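Local structure of glucokinase (Enterococcus faecalis, 2QM1) at residues M73-V86 with A89-K101. The protein probably phosphorylates glucose with ATP, as a zinc-containing sugar kinase of the ROK family within the actin-like ATPase clan. Sequence-based numbering, arbitrary orientation.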
# COMPACT_ATOMS: atom_id res chain seq x y z
N MSE B 73 4.10 7.50 -22.06
CA MSE B 73 4.36 6.09 -22.43
C MSE B 73 4.31 5.12 -21.24
O MSE B 73 4.84 5.42 -20.21
CB MSE B 73 5.72 5.98 -23.16
CG MSE B 73 6.10 4.54 -23.60
SE MSE B 73 7.76 4.66 -24.59
CE MSE B 73 8.60 3.04 -23.92
N GLY B 74 3.66 3.97 -21.40
CA GLY B 74 3.78 2.88 -20.49
C GLY B 74 4.73 1.82 -21.04
O GLY B 74 4.73 1.54 -22.23
N THR B 75 5.56 1.25 -20.16
CA THR B 75 6.58 0.29 -20.55
C THR B 75 6.65 -0.83 -19.53
O THR B 75 6.45 -0.59 -18.32
CB THR B 75 7.99 0.94 -20.62
OG1 THR B 75 8.99 -0.06 -20.92
CG2 THR B 75 8.32 1.59 -19.30
N PRO B 76 6.97 -2.04 -19.98
CA PRO B 76 7.31 -3.12 -19.07
C PRO B 76 8.55 -2.69 -18.27
O PRO B 76 9.33 -1.85 -18.74
CB PRO B 76 7.67 -4.27 -20.00
CG PRO B 76 7.00 -3.95 -21.27
CD PRO B 76 7.09 -2.47 -21.38
N GLY B 77 8.69 -3.25 -17.06
CA GLY B 77 9.82 -3.02 -16.15
C GLY B 77 9.61 -1.91 -15.15
O GLY B 77 8.51 -1.39 -15.01
N SER B 78 10.67 -1.49 -14.47
CA SER B 78 10.48 -0.46 -13.47
C SER B 78 11.08 0.89 -13.89
O SER B 78 12.10 0.98 -14.57
CB SER B 78 10.90 -0.95 -12.09
OG SER B 78 12.08 -0.35 -11.65
N VAL B 79 10.38 1.96 -13.53
CA VAL B 79 10.70 3.25 -14.10
C VAL B 79 11.11 4.21 -13.00
O VAL B 79 10.39 4.37 -12.03
CB VAL B 79 9.48 3.82 -14.94
CG1 VAL B 79 9.75 5.26 -15.44
CG2 VAL B 79 9.18 2.89 -16.16
N ASP B 80 12.26 4.86 -13.19
CA ASP B 80 12.65 5.99 -12.36
C ASP B 80 12.08 7.21 -13.10
O ASP B 80 12.51 7.54 -14.21
CB ASP B 80 14.18 6.09 -12.25
CG ASP B 80 14.63 7.09 -11.21
OD1 ASP B 80 13.94 8.11 -11.05
OD2 ASP B 80 15.65 6.85 -10.53
N ILE B 81 11.06 7.80 -12.48
CA ILE B 81 10.31 8.92 -12.98
C ILE B 81 11.20 10.15 -13.13
O ILE B 81 11.20 10.77 -14.18
CB ILE B 81 9.10 9.23 -12.02
CG1 ILE B 81 8.19 7.99 -11.88
CG2 ILE B 81 8.37 10.51 -12.42
CD1 ILE B 81 7.46 7.59 -13.16
N GLU B 82 11.97 10.49 -12.10
CA GLU B 82 12.88 11.62 -12.16
C GLU B 82 13.89 11.42 -13.31
O GLU B 82 14.10 12.32 -14.10
CB GLU B 82 13.61 11.85 -10.81
CG GLU B 82 14.13 13.30 -10.67
CD GLU B 82 15.50 13.42 -10.02
OE1 GLU B 82 16.51 13.02 -10.65
OE2 GLU B 82 15.56 13.96 -8.89
N LYS B 83 14.47 10.22 -13.39
CA LYS B 83 15.47 9.89 -14.42
C LYS B 83 14.93 9.71 -15.85
O LYS B 83 15.67 9.92 -16.80
CB LYS B 83 16.27 8.63 -14.00
CG LYS B 83 17.72 8.88 -13.63
CD LYS B 83 17.87 10.11 -12.74
CE LYS B 83 18.32 9.76 -11.33
NZ LYS B 83 19.77 10.00 -11.25
N GLY B 84 13.65 9.32 -15.98
CA GLY B 84 13.08 8.90 -17.28
C GLY B 84 13.73 7.64 -17.86
O GLY B 84 13.99 7.52 -19.06
N THR B 85 13.96 6.69 -16.97
CA THR B 85 14.90 5.61 -17.18
C THR B 85 14.08 4.32 -16.91
O THR B 85 13.16 4.35 -16.09
CB THR B 85 16.03 5.90 -16.16
OG1 THR B 85 17.25 6.33 -16.82
CG2 THR B 85 16.25 4.80 -15.28
N VAL B 86 14.37 3.23 -17.62
CA VAL B 86 13.66 1.96 -17.46
C VAL B 86 14.65 0.84 -17.11
O VAL B 86 15.61 0.58 -17.88
CB VAL B 86 12.89 1.54 -18.78
CG1 VAL B 86 12.05 0.27 -18.54
CG2 VAL B 86 12.03 2.68 -19.31
N ALA B 89 13.28 -4.67 -17.75
CA ALA B 89 12.40 -5.02 -18.85
C ALA B 89 12.99 -6.22 -19.60
O ALA B 89 13.24 -6.16 -20.81
CB ALA B 89 12.20 -3.81 -19.78
N TYR B 90 13.22 -7.30 -18.86
CA TYR B 90 14.00 -8.42 -19.40
C TYR B 90 13.34 -9.03 -20.63
O TYR B 90 14.04 -9.38 -21.58
CB TYR B 90 14.34 -9.48 -18.32
CG TYR B 90 15.83 -9.58 -17.94
CD1 TYR B 90 16.56 -8.46 -17.51
CD2 TYR B 90 16.50 -10.82 -17.99
CE1 TYR B 90 17.95 -8.55 -17.15
CE2 TYR B 90 17.88 -10.95 -17.64
CZ TYR B 90 18.60 -9.82 -17.22
OH TYR B 90 19.94 -9.96 -16.88
N ASN B 91 12.00 -9.09 -20.62
CA ASN B 91 11.21 -9.56 -21.75
C ASN B 91 11.43 -8.79 -23.05
O ASN B 91 11.07 -9.25 -24.12
CB ASN B 91 9.71 -9.59 -21.41
CG ASN B 91 9.18 -8.23 -20.92
OD1 ASN B 91 9.73 -7.62 -20.00
ND2 ASN B 91 8.08 -7.79 -21.52
N LEU B 92 12.03 -7.61 -22.93
CA LEU B 92 12.31 -6.76 -24.07
C LEU B 92 13.74 -6.94 -24.55
O LEU B 92 14.11 -6.43 -25.60
CB LEU B 92 12.04 -5.29 -23.72
CG LEU B 92 10.58 -4.83 -23.60
CD1 LEU B 92 10.46 -3.32 -23.34
CD2 LEU B 92 9.73 -5.24 -24.83
N ASN B 93 14.53 -7.68 -23.76
CA ASN B 93 15.98 -7.82 -23.96
C ASN B 93 16.75 -6.57 -23.55
O ASN B 93 17.91 -6.43 -23.90
CB ASN B 93 16.35 -8.16 -25.44
CG ASN B 93 16.01 -9.60 -25.85
OD1 ASN B 93 16.02 -10.52 -25.01
ND2 ASN B 93 15.73 -9.80 -27.15
N TRP B 94 16.12 -5.63 -22.85
CA TRP B 94 16.88 -4.54 -22.23
C TRP B 94 17.54 -5.10 -20.98
O TRP B 94 16.87 -5.34 -20.01
CB TRP B 94 15.97 -3.37 -21.87
CG TRP B 94 15.36 -2.69 -23.07
CD1 TRP B 94 15.75 -2.82 -24.37
CD2 TRP B 94 14.28 -1.76 -23.08
NE1 TRP B 94 14.97 -2.05 -25.19
CE2 TRP B 94 14.06 -1.38 -24.42
CE3 TRP B 94 13.48 -1.20 -22.08
CZ2 TRP B 94 13.08 -0.46 -24.79
CZ3 TRP B 94 12.49 -0.29 -22.44
CH2 TRP B 94 12.30 0.06 -23.80
N THR B 95 18.85 -5.33 -21.02
CA THR B 95 19.52 -5.86 -19.83
C THR B 95 20.25 -4.75 -19.07
O THR B 95 20.79 -4.92 -17.98
CB THR B 95 20.47 -7.00 -20.20
OG1 THR B 95 21.38 -6.54 -21.21
CG2 THR B 95 19.67 -8.19 -20.71
N THR B 96 20.20 -3.57 -19.66
CA THR B 96 20.94 -2.44 -19.18
C THR B 96 19.90 -1.32 -19.03
O THR B 96 18.88 -1.36 -19.72
CB THR B 96 22.00 -2.22 -20.28
OG1 THR B 96 23.27 -2.83 -19.91
CG2 THR B 96 22.11 -0.84 -20.74
N VAL B 97 20.14 -0.35 -18.14
CA VAL B 97 19.22 0.79 -17.94
C VAL B 97 19.03 1.59 -19.26
O VAL B 97 20.02 2.00 -19.89
CB VAL B 97 19.74 1.77 -16.85
CG1 VAL B 97 18.72 2.81 -16.51
CG2 VAL B 97 20.16 1.04 -15.58
N GLN B 98 17.78 1.83 -19.66
CA GLN B 98 17.49 2.53 -20.90
C GLN B 98 17.06 3.99 -20.65
O GLN B 98 16.12 4.25 -19.87
CB GLN B 98 16.43 1.78 -21.70
CG GLN B 98 16.84 0.33 -22.12
CD GLN B 98 18.08 0.30 -22.98
OE1 GLN B 98 18.11 0.81 -24.12
NE2 GLN B 98 19.13 -0.33 -22.45
N PRO B 99 17.76 4.94 -21.30
CA PRO B 99 17.49 6.38 -21.19
C PRO B 99 16.35 6.78 -22.14
O PRO B 99 16.52 7.66 -22.97
CB PRO B 99 18.81 7.02 -21.65
CG PRO B 99 19.36 6.06 -22.64
CD PRO B 99 18.91 4.67 -22.19
N VAL B 100 15.19 6.14 -21.96
CA VAL B 100 14.11 6.23 -22.92
C VAL B 100 13.61 7.66 -23.05
O VAL B 100 13.37 8.13 -24.14
CB VAL B 100 12.91 5.33 -22.50
CG1 VAL B 100 11.70 5.60 -23.38
CG2 VAL B 100 13.26 3.83 -22.59
N LYS B 101 13.47 8.34 -21.93
CA LYS B 101 12.94 9.68 -21.96
C LYS B 101 13.90 10.54 -22.77
O LYS B 101 13.48 11.27 -23.69
CB LYS B 101 12.81 10.25 -20.53
CG LYS B 101 12.46 11.77 -20.54
CD LYS B 101 12.16 12.34 -19.13
CE LYS B 101 12.03 13.86 -19.21
NZ LYS B 101 11.89 14.44 -17.84
O HOH W 1 11.41 13.74 -14.88
O HOH W 2 14.41 13.14 -16.43
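V86 overlaps two side chains of 89-101 with its two branches: CG1 lies at the edge of the W94 ring, near its plane, 4.0 Å from CZ3, and CG2 meets V100 CG2 at 3.7 Å. With CG1 anti to the backbone N (chi1 -175°), CG1 is directed to W94 and CG2 to V100. The setting is a β-hairpin, strands 78-80 and 85-87, whose turn carries a G1 β-bulge, with G84 and T85 both facing D80; the chain then returns across the hairpin and enters helix 100-108. V86 and Q98 form a single antiparallel bridge, a hydrogen-bonded pair: V86 N donates to Q98 O, and Q98 N returns to V86 O with an N-H···O angle of 171°. The W94 ring is sandwiched, Q98 CG above one face and L92 CD1 above the opposite one, both offset toward the rim, while NE1 hydrogen-bonds to G43 O, outside the two segments. L92 CD1 also touches P76 CD, and N91 crosses the same proline ring at about a right angle. T75 OG1 donates to P76 O and also lies 3.8 Å from W94 CZ3; M73 CE meets V100 CG1 at 4.1 Å. The returning chain thus packs on the end of strand 68-75, on P76 just after it, and on the hairpin. Nearby, G77 lies about 5 Å from the side chain of N116, a magnesium ligand. T85 CG2 is pressed to 3.4 Å from V97 CG1, tighter than usual carbon contact. At the turn, K101 N donates to G84 O (3.0 Å, 164°), and its extended side chain carries NZ to a weak bond with a water that donates to I81 O at 3.1 Å.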